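Local coordinates for protein CsuE (Acinetobacter baumannii, PDB 6FJY), which forms the tip adhesion subunit of archaic chaperone-usher Csu pili and probably mediates bacterial attachment during biofilm formation, at residues M45-Y50 against D87-T92; P201-M206 against N282-T287; L243-F248 against Y302-T307. All coordinates share one frame; numbering follows the deposited sequence.

Contact 1: residues M45-Y50 against D87-T92; sequences MTYLKY and DMSSFT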
ATOM      1  N   MET D  45     -42.099   6.971 -11.174  1.00 82.25           N
ATOM      2  CA  MET D  45     -41.428   5.820 -10.596  1.00 87.28           C
ATOM      3  C   MET D  45     -40.203   5.444 -11.411  1.00 76.90           C
ATOM      4  O   MET D  45     -40.227   5.453 -12.644  1.00 64.30           O
ATOM      5  CB  MET D  45     -42.396   4.636 -10.542  1.00 91.39           C
ATOM      6  CG  MET D  45     -41.893   3.443  -9.779  1.00 85.94           C
ATOM      7  SD  MET D  45     -42.068   3.668  -8.019  1.00 64.58           S
ATOM      8  CE  MET D  45     -42.224   1.960  -7.564  1.00 79.88           C
ATOM      9  N   THR D  46     -39.129   5.108 -10.718  1.00 71.28           N
ATOM     10  CA  THR D  46     -37.973   4.504 -11.362  1.00 63.26           C
ATOM     11  C   THR D  46     -38.095   2.998 -11.181  1.00 68.99           C
ATOM     12  O   THR D  46     -37.923   2.485 -10.070  1.00 65.76           O
ATOM     13  CB  THR D  46     -36.669   5.027 -10.763  1.00 62.51           C
ATOM     14  OG1 THR D  46     -36.668   6.463 -10.777  1.00 55.43           O
ATOM     15  CG2 THR D  46     -35.481   4.485 -11.547  1.00 57.20           C
ATOM     16  N   TYR D  47     -38.423   2.291 -12.261  1.00 82.44           N
ATOM     17  CA  TYR D  47     -38.498   0.840 -12.197  1.00 74.50           C
ATOM     18  C   TYR D  47     -37.118   0.256 -12.423  1.00 75.64           C
ATOM     19  O   TYR D  47     -36.412   0.647 -13.359  1.00 57.72           O
ATOM     20  CB  TYR D  47     -39.478   0.282 -13.222  1.00 66.12           C
ATOM     21  CG  TYR D  47     -40.911   0.699 -13.017  1.00 63.38           C
ATOM     22  CD1 TYR D  47     -41.738   0.022 -12.134  1.00 65.39           C
ATOM     23  CD2 TYR D  47     -41.441   1.766 -13.721  1.00 75.01           C
ATOM     24  CE1 TYR D  47     -43.059   0.409 -11.952  1.00 75.78           C
ATOM     25  CE2 TYR D  47     -42.753   2.152 -13.557  1.00 83.68           C
ATOM     26  CZ  TYR D  47     -43.561   1.473 -12.673  1.00 76.89           C
ATOM     27  OH  TYR D  47     -44.863   1.876 -12.517  1.00 71.13           O
ATOM     28  N   LEU D  48     -36.732  -0.672 -11.549  1.00 77.09           N
ATOM     29  CA  LEU D  48     -35.457  -1.366 -11.679  1.00 72.23           C
ATOM     30  C   LEU D  48     -35.514  -2.644 -10.859  1.00 74.29           C
ATOM     31  O   LEU D  48     -35.710  -2.591  -9.641  1.00 66.60           O
ATOM     32  CB  LEU D  48     -34.303  -0.487 -11.219  1.00 61.60           C
ATOM     33  CG  LEU D  48     -32.911  -0.915 -11.698  1.00 69.25           C
ATOM     34  CD1 LEU D  48     -32.015   0.299 -11.807  1.00 73.93           C
ATOM     35  CD2 LEU D  48     -32.289  -1.944 -10.766  1.00 74.47           C
ATOM     36  N   LYS D  49     -35.359  -3.783 -11.530  1.00 75.48           N
ATOM     37  CA  LYS D  49     -35.063  -5.051 -10.890  1.00 73.72           C
ATOM     38  C   LYS D  49     -33.872  -5.670 -11.614  1.00 81.69           C
ATOM     39  O   LYS D  49     -33.632  -5.393 -12.794  1.00 69.14           O
ATOM     40  CB  LYS D  49     -36.276  -6.002 -10.897  1.00 81.28           C
ATOM     41  CG  LYS D  49     -36.401  -6.918 -12.106  1.00 91.53           C
ATOM     42  CD  LYS D  49     -37.643  -7.840 -11.989  1.00 89.35           C
ATOM     43  CE  LYS D  49     -37.715  -8.840 -13.142  1.00 82.62           C
ATOM     44  NZ  LYS D  49     -38.987  -9.625 -13.195  1.00 86.11           N
ATOM     45  N   TYR D  50     -33.095  -6.472 -10.888  1.00 84.33           N
ATOM     46  CA  TYR D  50     -31.909  -7.096 -11.456  1.00 83.10           C
ATOM     47  C   TYR D  50     -31.923  -8.592 -11.179  1.00 81.42           C
ATOM     48  O   TYR D  50     -32.679  -9.090 -10.340  1.00 66.70           O
ATOM     49  CB  TYR D  50     -30.599  -6.470 -10.925  1.00 91.97           C
ATOM     50  CG  TYR D  50     -30.317  -6.658  -9.439  1.00 94.55           C
ATOM     51  CD1 TYR D  50     -29.617  -7.768  -8.971  1.00 85.87           C
ATOM     52  CD2 TYR D  50     -30.723  -5.710  -8.511  1.00 86.86           C
ATOM     53  CE1 TYR D  50     -29.353  -7.934  -7.613  1.00 87.22           C
ATOM     54  CE2 TYR D  50     -30.459  -5.870  -7.164  1.00 88.33           C
ATOM     55  CZ  TYR D  50     -29.778  -6.978  -6.721  1.00 84.78           C
ATOM     56  OH  TYR D  50     -29.531  -7.117  -5.379  1.00 87.13           O
ATOM     57  N   ASP D  87     -36.266  -6.155  -6.611  1.00 78.31           N
ATOM     58  CA  ASP D  87     -36.981  -5.032  -7.202  1.00 71.50           C
ATOM     59  C   ASP D  87     -36.654  -3.782  -6.396  1.00 74.06           C
ATOM     60  O   ASP D  87     -37.147  -3.609  -5.276  1.00 75.43           O
ATOM     61  CB  ASP D  87     -38.481  -5.314  -7.217  1.00 79.31           C
ATOM     62  CG  ASP D  87     -39.261  -4.304  -8.025  1.00 78.82           C
ATOM     63  OD1 ASP D  87     -38.689  -3.263  -8.387  1.00 73.42           O
ATOM     64  OD2 ASP D  87     -40.454  -4.555  -8.301  1.00 83.64           O
ATOM     65  N   MET D  88     -35.821  -2.914  -6.964  1.00 78.52           N
ATOM     66  CA  MET D  88     -35.453  -1.654  -6.341  1.00 75.66           C
ATOM     67  C   MET D  88     -36.403  -0.517  -6.686  1.00 79.18           C
ATOM     68  O   MET D  88     -36.126   0.627  -6.318  1.00 83.06           O
ATOM     69  CB  MET D  88     -34.040  -1.256  -6.755  1.00 74.73           C
ATOM     70  CG  MET D  88     -32.961  -2.262  -6.437  1.00 70.94           C
ATOM     71  SD  MET D  88     -31.383  -1.596  -6.969  1.00 54.75           S
ATOM     72  CE  MET D  88     -30.299  -2.669  -6.068  1.00 65.06           C
ATOM     73  N   SER D  89     -37.502  -0.797  -7.385  1.00 86.21           N
ATOM     74  CA  SER D  89     -38.382   0.258  -7.875  1.00 79.17           C
ATOM     75  C   SER D  89     -38.843   1.167  -6.744  1.00 80.75           C
ATOM     76  O   SER D  89     -39.503   0.725  -5.799  1.00 76.78           O
ATOM     77  CB  SER D  89     -39.591  -0.340  -8.591  1.00 67.95           C
ATOM     78  OG  SER D  89     -39.191  -1.102  -9.717  1.00 66.79           O
ATOM     79  N   SER D  90     -38.480   2.440  -6.845  1.00 76.55           N
ATOM     80  CA  SER D  90     -38.996   3.475  -5.968  1.00 81.25           C
ATOM     81  C   SER D  90     -38.942   4.786  -6.727  1.00 76.19           C
ATOM     82  O   SER D  90     -38.348   4.880  -7.805  1.00 66.77           O
ATOM     83  CB  SER D  90     -38.202   3.589  -4.667  1.00 68.86           C
ATOM     84  OG  SER D  90     -37.043   4.372  -4.871  1.00 56.83           O
ATOM     85  N   PHE D  91     -39.574   5.802  -6.151  1.00 74.49           N
ATOM     86  CA  PHE D  91     -39.529   7.129  -6.743  1.00 74.03           C
ATOM     87  C   PHE D  91     -38.206   7.831  -6.495  1.00 68.55           C
ATOM     88  O   PHE D  91     -37.910   8.816  -7.175  1.00 62.25           O
ATOM     89  CB  PHE D  91     -40.680   7.978  -6.202  1.00 76.04           C
ATOM     90  CG  PHE D  91     -42.024   7.594  -6.758  1.00 79.88           C
ATOM     91  CD1 PHE D  91     -42.743   6.546  -6.216  1.00 89.62           C
ATOM     92  CD2 PHE D  91     -42.567   8.285  -7.823  1.00 73.03           C
ATOM     93  CE1 PHE D  91     -43.982   6.197  -6.729  1.00 84.96           C
ATOM     94  CE2 PHE D  91     -43.797   7.946  -8.330  1.00 80.62           C
ATOM     95  CZ  PHE D  91     -44.505   6.899  -7.783  1.00 78.91           C
ATOM     96  N   THR D  92     -37.407   7.333  -5.549  1.00 77.33           N
ATOM     97  CA  THR D  92     -36.167   7.964  -5.109  1.00 64.57           C
ATOM     98  C   THR D  92     -34.926   7.190  -5.536  1.00 72.67           C
ATOM     99  O   THR D  92     -33.808   7.616  -5.227  1.00 69.07           O
ATOM    100  CB  THR D  92     -36.152   8.106  -3.576  1.00 65.04           C
ATOM    101  OG1 THR D  92     -35.828   6.839  -2.983  1.00 59.48           O
ATOM    102  CG2 THR D  92     -37.505   8.569  -3.053  1.00 61.29           C
TER
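Met45 lies between two aromatic rings, one from each segment. Its CG sits over the centre of the Tyr47 ring, 3.8 Å above the plane. Across the contact, its CB lies over a face of Phe91, 15° off the ring normal, while the sulfur approaches the same ring obliquely, a Met-aromatic contact with SD 3.4 Å from Phe91 CE1. Met45 CG is anti to the backbone N and the chain bends at chi2 (79°); CE ends 3.6 Å from Ser89 CB, and the side chain crosses Phe91 at about a right angle.

At the other end the thioether comes from Met88, whose chain is extended beyond CG. It runs alongside Leu48, pointing the same way, with Met88 SD 3.9 Å from Leu48 CD2, and its CE meets Tyr50 CE2 at 3.4 Å. The hydroxyl of that tyrosine is held by Asp74, outside the two segments.

Polar side chains organise the middle. Ser89 OG, anti to its own carbonyl carbon, accepts from Leu48 N and donates to the syn lone pair of Asp87 OD1 at 2.6 Å. The same carboxylate oxygen also takes Ser89 N, from above the carboxylate plane, so two donors fix its position. Met88 N bonds to Leu48 O at 2.7 Å, nearly along the C=O axis. Thr46 N donates to Ser90 O at 3.0 Å, and the return bond from Ser90 N is weak.

The chains run 155° apart. Lys49 and Asp87 form an antiparallel non-hydrogen-bonded pair, Thr46 and Ser90 a single further bridge, and between them a serine hydroxyl receives the backbone N-H of Leu48. This is an edge of a β-sheet becoming loop, turned by an Asx turn at Asp87 and an ST turn at Ser90.

Contact 2: residues P201-M206 against N282-T287; sequences PVQSSM and NYVFTT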
ATOM      1  N   PRO D 201      22.104  -0.783  33.392  1.00 93.01           N
ATOM      2  CA  PRO D 201      21.641  -0.941  32.012  1.00 82.18           C
ATOM      3  C   PRO D 201      20.248  -1.553  31.980  1.00 77.47           C
ATOM      4  O   PRO D 201      19.803  -2.224  32.913  1.00 68.48           O
ATOM      5  CB  PRO D 201      22.683  -1.875  31.382  1.00 78.59           C
ATOM      6  CG  PRO D 201      23.339  -2.560  32.534  1.00 73.67           C
ATOM      7  CD  PRO D 201      23.300  -1.594  33.677  1.00 84.11           C
ATOM      8  N   VAL D 202      19.552  -1.287  30.881  1.00 83.73           N
ATOM      9  CA  VAL D 202      18.160  -1.680  30.692  1.00 82.03           C
ATOM     10  C   VAL D 202      18.075  -2.525  29.427  1.00 74.82           C
ATOM     11  O   VAL D 202      18.471  -2.075  28.343  1.00 59.79           O
ATOM     12  CB  VAL D 202      17.231  -0.457  30.584  1.00 79.89           C
ATOM     13  CG1 VAL D 202      15.780  -0.886  30.402  1.00 74.07           C
ATOM     14  CG2 VAL D 202      17.401   0.471  31.781  1.00 59.37           C
ATOM     15  N   GLN D 203      17.554  -3.742  29.560  1.00 74.28           N
ATOM     16  CA  GLN D 203      17.226  -4.571  28.409  1.00 74.77           C
ATOM     17  C   GLN D 203      15.753  -4.332  28.073  1.00 72.63           C
ATOM     18  O   GLN D 203      14.873  -4.577  28.905  1.00 57.94           O
ATOM     19  CB  GLN D 203      17.517  -6.043  28.694  1.00 70.87           C
ATOM     20  CG  GLN D 203      17.499  -6.931  27.446  1.00 79.26           C
ATOM     21  CD  GLN D 203      17.804  -8.399  27.736  1.00 71.15           C
ATOM     22  OE1 GLN D 203      16.960  -9.274  27.529  1.00 67.36           O
ATOM     23  NE2 GLN D 203      19.017  -8.670  28.200  1.00 74.88           N
ATOM     24  N   SER D 204      15.495  -3.820  26.866  1.00 77.24           N
ATOM     25  CA  SER D 204      14.134  -3.651  26.364  1.00 71.33           C
ATOM     26  C   SER D 204      13.983  -4.343  25.014  1.00 68.09           C
ATOM     27  O   SER D 204      14.790  -5.211  24.663  1.00 54.32           O
ATOM     28  CB  SER D 204      13.773  -2.165  26.254  1.00 68.90           C
ATOM     29  OG  SER D 204      12.447  -1.983  25.788  1.00 64.22           O
ATOM     30  N   SER D 205      12.956  -3.974  24.252  1.00 66.92           N
ATOM     31  CA  SER D 205      12.712  -4.617  22.972  1.00 67.72           C
ATOM     32  C   SER D 205      11.833  -3.727  22.103  1.00 72.18           C
ATOM     33  O   SER D 205      11.137  -2.834  22.592  1.00 51.67           O
ATOM     34  CB  SER D 205      12.068  -5.999  23.157  1.00 69.28           C
ATOM     35  OG  SER D 205      10.751  -5.917  23.679  1.00 60.60           O
ATOM     36  N   MET D 206      11.900  -3.979  20.796  1.00 65.74           N
ATOM     37  CA  MET D 206      11.002  -3.402  19.808  1.00 61.67           C
ATOM     38  C   MET D 206      10.246  -4.532  19.124  1.00 67.96           C
ATOM     39  O   MET D 206      10.746  -5.657  19.014  1.00 66.87           O
ATOM     40  CB  MET D 206      11.769  -2.572  18.762  1.00 67.02           C
ATOM     41  CG  MET D 206      12.395  -1.309  19.307  1.00 73.36           C
ATOM     42  SD  MET D 206      13.464  -0.513  18.127  1.00 49.06           S
ATOM     43  CE  MET D 206      12.479  -0.780  16.708  1.00 57.80           C
ATOM     44  N   ASN D 282      10.626  -9.364  16.846  1.00 69.77           N
ATOM     45  CA  ASN D 282      11.014  -8.633  18.039  1.00 71.31           C
ATOM     46  C   ASN D 282      12.529  -8.459  18.068  1.00 76.53           C
ATOM     47  O   ASN D 282      13.276  -9.289  17.549  1.00 66.65           O
ATOM     48  CB  ASN D 282      10.515  -9.336  19.293  1.00 68.61           C
ATOM     49  CG  ASN D 282       9.035  -9.120  19.511  1.00 73.78           C
ATOM     50  OD1 ASN D 282       8.621  -8.107  20.083  1.00 70.00           O
ATOM     51  ND2 ASN D 282       8.221 -10.057  19.027  1.00 70.50           N
ATOM     52  N   TYR D 283      12.973  -7.342  18.646  1.00 75.81           N
ATOM     53  CA  TYR D 283      14.388  -6.976  18.671  1.00 69.03           C
ATOM     54  C   TYR D 283      14.749  -6.588  20.100  1.00 58.20           C
ATOM     55  O   TYR D 283      14.428  -5.488  20.550  1.00 57.61           O
ATOM     56  CB  TYR D 283      14.688  -5.836  17.697  1.00 69.36           C
ATOM     57  CG  TYR D 283      14.311  -6.126  16.261  1.00 78.60           C
ATOM     58  CD1 TYR D 283      12.997  -5.962  15.818  1.00 73.68           C
ATOM     59  CD2 TYR D 283      15.272  -6.545  15.341  1.00 71.54           C
ATOM     60  CE1 TYR D 283      12.649  -6.221  14.496  1.00 67.32           C
ATOM     61  CE2 TYR D 283      14.933  -6.814  14.029  1.00 68.55           C
ATOM     62  CZ  TYR D 283      13.623  -6.650  13.611  1.00 73.00           C
ATOM     63  OH  TYR D 283      13.286  -6.919  12.308  1.00 70.19           O
ATOM     64  N   VAL D 284      15.424  -7.487  20.797  1.00 65.82           N
ATOM     65  CA  VAL D 284      15.909  -7.225  22.142  1.00 69.37           C
ATOM     66  C   VAL D 284      17.157  -6.364  22.046  1.00 73.97           C
ATOM     67  O   VAL D 284      17.988  -6.538  21.144  1.00 62.84           O
ATOM     68  CB  VAL D 284      16.175  -8.546  22.893  1.00 74.50           C
ATOM     69  CG1 VAL D 284      16.796  -8.286  24.264  1.00 73.81           C
ATOM     70  CG2 VAL D 284      14.878  -9.313  23.044  1.00 76.23           C
ATOM     71  N   PHE D 285      17.283  -5.411  22.963  1.00 79.22           N
ATOM     72  CA  PHE D 285      18.397  -4.481  22.926  1.00 66.54           C
ATOM     73  C   PHE D 285      18.662  -3.958  24.327  1.00 65.45           C
ATOM     74  O   PHE D 285      17.792  -3.981  25.204  1.00 48.69           O
ATOM     75  CB  PHE D 285      18.147  -3.327  21.944  1.00 76.76           C
ATOM     76  CG  PHE D 285      17.046  -2.380  22.354  1.00 75.26           C
ATOM     77  CD1 PHE D 285      15.728  -2.630  21.997  1.00 78.89           C
ATOM     78  CD2 PHE D 285      17.337  -1.218  23.060  1.00 65.40           C
ATOM     79  CE1 PHE D 285      14.719  -1.750  22.355  1.00 77.42           C
ATOM     80  CE2 PHE D 285      16.333  -0.335  23.421  1.00 72.56           C
ATOM     81  CZ  PHE D 285      15.023  -0.602  23.075  1.00 75.74           C
ATOM     82  N   THR D 286      19.890  -3.489  24.523  1.00 79.36           N
ATOM     83  CA  THR D 286      20.362  -3.047  25.823  1.00 76.82           C
ATOM     84  C   THR D 286      20.857  -1.621  25.708  1.00 70.96           C
ATOM     85  O   THR D 286      21.661  -1.308  24.824  1.00 63.74           O
ATOM     86  CB  THR D 286      21.474  -3.954  26.342  1.00 70.89           C
ATOM     87  OG1 THR D 286      20.955  -5.276  26.530  1.00 70.14           O
ATOM     88  CG2 THR D 286      21.990  -3.435  27.658  1.00 75.16           C
ATOM     89  N   THR D 287      20.360  -0.763  26.590  1.00 65.92           N
ATOM     90  CA  THR D 287      20.739   0.643  26.656  1.00 74.88           C
ATOM     91  C   THR D 287      21.658   0.810  27.864  1.00 77.07           C
ATOM     92  O   THR D 287      21.226   0.627  29.007  1.00 72.07           O
ATOM     93  CB  THR D 287      19.497   1.528  26.766  1.00 68.95           C
ATOM     94  OG1 THR D 287      18.534   1.128  25.783  1.00 58.15           O
ATOM     95  CG2 THR D 287      19.850   2.982  26.546  1.00 59.36           C
TER
HETATM   96  O   HOH W   1       8.854  -5.879  22.020  1.00 48.28           O
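Six backbone hydrogen bonds join 201-206 to 282-287 in regular antiparallel register, through the pairs Val202 with Thr287, Ser204 with Phe285 and Met206 with Tyr283. Ser204 N to Phe285 O, at 2.8 Å, lies nearly along the C=O axis.

The face carrying these pairs is the tight one. Phe285 takes the crowded chi1 position (68°), which swings its ring back along the partner strand: CE1 reaches 3.4 Å from Ser205 N, and CZ lies 3.8 Å from Ser204 CB. The Met206 and Phe285 side chains cross at about a right angle, Met206 CG being 3.9 Å from Phe285 CE1, while the sulfur makes a more distant, oblique Met-aromatic contact. Val188 and Ile247 touch the Phe285 side chain.

On the reverse face, Gln203, Ser205 and Val284 form the looser, solvent side, whereas Thr286 is buried, its hydroxyl bonded to Asn250 O. Gln203 stretches obliquely across Val284, bringing OE1 3.4 Å from CG1. A water joins Ser205 OG, at 2.5 Å, to Asn282 OD1, which it donates to; Asn282 ND2 bonds to Gln280.

The chemistry implies a partial division: backbone bonding sets the register, Tyr283, Phe285 and Met206 form the buried, largely apolar part, and water serves polar groups outside.

Contact 3: residues L243-F248 against Y302-T307; sequences LKYDIF and YQDTVT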
ATOM      1  N   LEU D 243      24.785  13.094  29.270  1.00 90.61           N
ATOM      2  CA  LEU D 243      25.023  11.755  29.801  1.00 83.50           C
ATOM      3  C   LEU D 243      25.169  10.807  28.611  1.00 83.95           C
ATOM      4  O   LEU D 243      24.174  10.441  27.976  1.00 74.54           O
ATOM      5  CB  LEU D 243      23.886  11.335  30.722  1.00 72.95           C
ATOM      6  CG  LEU D 243      23.983   9.919  31.276  1.00 77.32           C
ATOM      7  CD1 LEU D 243      25.338   9.711  31.921  1.00 82.12           C
ATOM      8  CD2 LEU D 243      22.866   9.687  32.276  1.00 75.46           C
ATOM      9  N   LYS D 244      26.407  10.424  28.302  1.00 87.13           N
ATOM     10  CA  LYS D 244      26.672   9.596  27.134  1.00 81.79           C
ATOM     11  C   LYS D 244      26.126   8.188  27.336  1.00 88.02           C
ATOM     12  O   LYS D 244      26.142   7.653  28.447  1.00 84.26           O
ATOM     13  CB  LYS D 244      28.173   9.540  26.856  1.00 82.06           C
ATOM     14  CG  LYS D 244      28.795  10.884  26.499  1.00 94.70           C
ATOM     15  CD  LYS D 244      30.316  10.812  26.444  1.00 98.41           C
ATOM     16  CE  LYS D 244      30.916  12.187  26.175  1.00102.22           C
ATOM     17  NZ  LYS D 244      32.406  12.178  26.169  1.00101.88           N
ATOM     18  N   TYR D 245      25.649   7.578  26.250  1.00 83.11           N
ATOM     19  CA  TYR D 245      25.110   6.227  26.318  1.00 76.22           C
ATOM     20  C   TYR D 245      25.254   5.558  24.956  1.00 64.13           C
ATOM     21  O   TYR D 245      25.711   6.164  23.983  1.00 53.29           O
ATOM     22  CB  TYR D 245      23.650   6.251  26.782  1.00 81.91           C
ATOM     23  CG  TYR D 245      22.695   6.719  25.714  1.00 86.70           C
ATOM     24  CD1 TYR D 245      22.466   8.069  25.506  1.00 84.53           C
ATOM     25  CD2 TYR D 245      22.027   5.806  24.905  1.00 83.86           C
ATOM     26  CE1 TYR D 245      21.595   8.499  24.524  1.00 88.89           C
ATOM     27  CE2 TYR D 245      21.158   6.226  23.922  1.00 86.92           C
ATOM     28  CZ  TYR D 245      20.946   7.571  23.734  1.00 83.60           C
ATOM     29  OH  TYR D 245      20.083   7.994  22.755  1.00 71.93           O
ATOM     30  N   ASP D 246      24.857   4.288  24.892  1.00 62.44           N
ATOM     31  CA  ASP D 246      24.715   3.609  23.609  1.00 69.04           C
ATOM     32  C   ASP D 246      23.650   2.527  23.749  1.00 64.09           C
ATOM     33  O   ASP D 246      23.106   2.289  24.832  1.00 51.81           O
ATOM     34  CB  ASP D 246      26.049   3.027  23.120  1.00 76.53           C
ATOM     35  CG  ASP D 246      26.223   3.135  21.602  1.00 82.87           C
ATOM     36  OD1 ASP D 246      25.379   2.597  20.860  1.00 86.06           O
ATOM     37  OD2 ASP D 246      27.204   3.763  21.147  1.00 84.53           O
ATOM     38  N   ILE D 247      23.351   1.889  22.623  1.00 61.60           N
ATOM     39  CA  ILE D 247      22.350   0.837  22.527  1.00 75.37           C
ATOM     40  C   ILE D 247      23.008  -0.378  21.891  1.00 72.66           C
ATOM     41  O   ILE D 247      23.774  -0.244  20.929  1.00 66.17           O
ATOM     42  CB  ILE D 247      21.128   1.288  21.697  1.00 81.25           C
ATOM     43  CG1 ILE D 247      20.429   2.490  22.335  1.00 77.29           C
ATOM     44  CG2 ILE D 247      20.144   0.153  21.527  1.00 84.88           C
ATOM     45  CD1 ILE D 247      19.347   3.048  21.458  1.00 68.45           C
ATOM     46  N   PHE D 248      22.703  -1.562  22.414  1.00 83.65           N
ATOM     47  CA  PHE D 248      23.364  -2.777  21.962  1.00 81.81           C
ATOM     48  C   PHE D 248      22.342  -3.855  21.638  1.00 72.55           C
ATOM     49  O   PHE D 248      21.370  -4.037  22.375  1.00 62.35           O
ATOM     50  CB  PHE D 248      24.376  -3.256  23.015  1.00 91.63           C
ATOM     51  CG  PHE D 248      25.503  -2.287  23.228  1.00 91.68           C
ATOM     52  CD1 PHE D 248      25.476  -1.380  24.273  1.00 93.68           C
ATOM     53  CD2 PHE D 248      26.565  -2.248  22.343  1.00 89.52           C
ATOM     54  CE1 PHE D 248      26.505  -0.470  24.445  1.00 91.01           C
ATOM     55  CE2 PHE D 248      27.596  -1.346  22.509  1.00 84.56           C
ATOM     56  CZ  PHE D 248      27.567  -0.457  23.559  1.00 91.69           C
ATOM     57  N   TYR D 302      17.801  13.262  32.310  1.00 79.17           N
ATOM     58  CA  TYR D 302      18.413  13.408  30.999  1.00 82.33           C
ATOM     59  C   TYR D 302      17.589  12.668  29.956  1.00 75.12           C
ATOM     60  O   TYR D 302      17.020  11.606  30.229  1.00 55.52           O
ATOM     61  CB  TYR D 302      19.849  12.871  30.996  1.00 95.99           C
ATOM     62  CG  TYR D 302      20.805  13.604  31.907  1.00 93.35           C
ATOM     63  CD1 TYR D 302      20.764  13.422  33.281  1.00 95.26           C
ATOM     64  CD2 TYR D 302      21.765  14.459  31.387  1.00 97.98           C
ATOM     65  CE1 TYR D 302      21.639  14.083  34.113  1.00101.50           C
ATOM     66  CE2 TYR D 302      22.646  15.124  32.211  1.00103.25           C
ATOM     67  CZ  TYR D 302      22.579  14.931  33.574  1.00103.58           C
ATOM     68  OH  TYR D 302      23.450  15.589  34.406  1.00107.74           O
ATOM     69  N   GLN D 303      17.539  13.227  28.751  1.00 81.03           N
ATOM     70  CA  GLN D 303      16.679  12.687  27.714  1.00 83.79           C
ATOM     71  C   GLN D 303      17.365  12.742  26.359  1.00 86.83           C
ATOM     72  O   GLN D 303      18.243  13.575  26.116  1.00 79.27           O
ATOM     73  CB  GLN D 303      15.352  13.440  27.644  1.00 82.12           C
ATOM     74  CG  GLN D 303      14.419  13.125  28.788  1.00 93.61           C
ATOM     75  CD  GLN D 303      13.116  13.877  28.680  1.00 97.90           C
ATOM     76  OE1 GLN D 303      12.932  14.692  27.776  1.00 93.09           O
ATOM     77  NE2 GLN D 303      12.198  13.606  29.599  1.00109.51           N
ATOM     78  N   ASP D 304      16.946  11.828  25.482  1.00 84.38           N
ATOM     79  CA  ASP D 304      17.325  11.849  24.078  1.00 71.47           C
ATOM     80  C   ASP D 304      16.219  11.188  23.271  1.00 64.13           C
ATOM     81  O   ASP D 304      15.405  10.427  23.797  1.00 62.98           O
ATOM     82  CB  ASP D 304      18.661  11.138  23.828  1.00 72.55           C
ATOM     83  CG  ASP D 304      19.291  11.538  22.498  1.00 72.44           C
ATOM     84  OD1 ASP D 304      18.885  12.585  21.934  1.00 54.18           O
ATOM     85  OD2 ASP D 304      20.180  10.801  22.015  1.00 64.88           O
ATOM     86  N   THR D 305      16.202  11.472  21.976  1.00 81.66           N
ATOM     87  CA  THR D 305      15.222  10.873  21.078  1.00 91.19           C
ATOM     88  C   THR D 305      15.959  10.246  19.900  1.00 75.08           C
ATOM     89  O   THR D 305      16.613  10.950  19.123  1.00 54.75           O
ATOM     90  CB  THR D 305      14.197  11.907  20.614  1.00 91.90           C
ATOM     91  OG1 THR D 305      13.676  12.592  21.758  1.00 88.90           O
ATOM     92  CG2 THR D 305      13.055  11.227  19.893  1.00 84.78           C
ATOM     93  N   VAL D 306      15.861   8.926  19.783  1.00 87.95           N
ATOM     94  CA  VAL D 306      16.537   8.172  18.734  1.00 73.28           C
ATOM     95  C   VAL D 306      15.549   7.901  17.612  1.00 68.57           C
ATOM     96  O   VAL D 306      14.416   7.465  17.859  1.00 47.98           O
ATOM     97  CB  VAL D 306      17.117   6.858  19.282  1.00 69.31           C
ATOM     98  CG1 VAL D 306      17.631   5.996  18.143  1.00 74.53           C
ATOM     99  CG2 VAL D 306      18.230   7.142  20.270  1.00 73.41           C
ATOM    100  N   THR D 307      15.976   8.170  16.379  1.00 64.24           N
ATOM    101  CA  THR D 307      15.163   7.893  15.207  1.00 57.16           C
ATOM    102  C   THR D 307      15.308   6.419  14.839  1.00 57.88           C
ATOM    103  O   THR D 307      16.418   5.945  14.579  1.00 57.19           O
ATOM    104  CB  THR D 307      15.581   8.800  14.049  1.00 61.10           C
ATOM    105  OG1 THR D 307      15.298  10.165  14.380  1.00 53.97           O
ATOM    106  CG2 THR D 307      14.819   8.443  12.784  1.00 55.26           C
TER
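Asp304 OD2 carries the one hydrogen bond across the contact: Tyr245 OH donates to its anti lone pair at 2.9 Å. The other oxygen, OD1, accepts from Leu224 N, so two donors grip the buried carboxylate, one on each oxygen, which may offset part of the cost of burying a charge. The ring and carboxylate planes stand 77° apart, and the acid meets the ring at its edge, in plane. Tyr245 attains this reach with CG in the crowded position between backbone N and carbonyl carbon (chi1 75°).

Packing contacts flank the bond. Val306 slides past Tyr245 in the opposite direction, its CG2 3.2 Å from Tyr245 OH and 4.4 Å from Ile247 CD1. Farther along, Leu243 CB sits over one face of Tyr302, offset toward the rim, 3.8 Å from Tyr302 CD2, a CH-pi contact.

The axes, 8.7 Å apart at closest and inclined at 44°, are consistent with strands facing each other across the sandwich interior, joined by side chains alone. Strand 233-236 pairs with both strands, 279-289 flanks 242-249, and a parallel strand of the CsuC chain extends the sheet beside 303-307, with Val110 of CsuC touching Tyr245, as in donor-strand complementation.

Contact 1 closes before the others open and lies far from them, on the opposite side of the chain's centre: its centre is about 63 Å from that of contact 2 and 67 Å from that of contact 3. Contacts 2 and 3 share the Spore Coat Protein U domain, with centres about 13 Å apart. Their segments alternate along the chain, 201-206, 243-248, 282-287, 302-307, and neighbouring strands 242-249 and 279-289 join them directly: Thr286 O and Phe248 N, 2.6 Å apart, make a probable hydrogen bond. The layout fits an elongated two-part adhesin, in which the part holding contacts 2 and 3 engages the chaperone, while contact 1 lies in the distant N-terminal part.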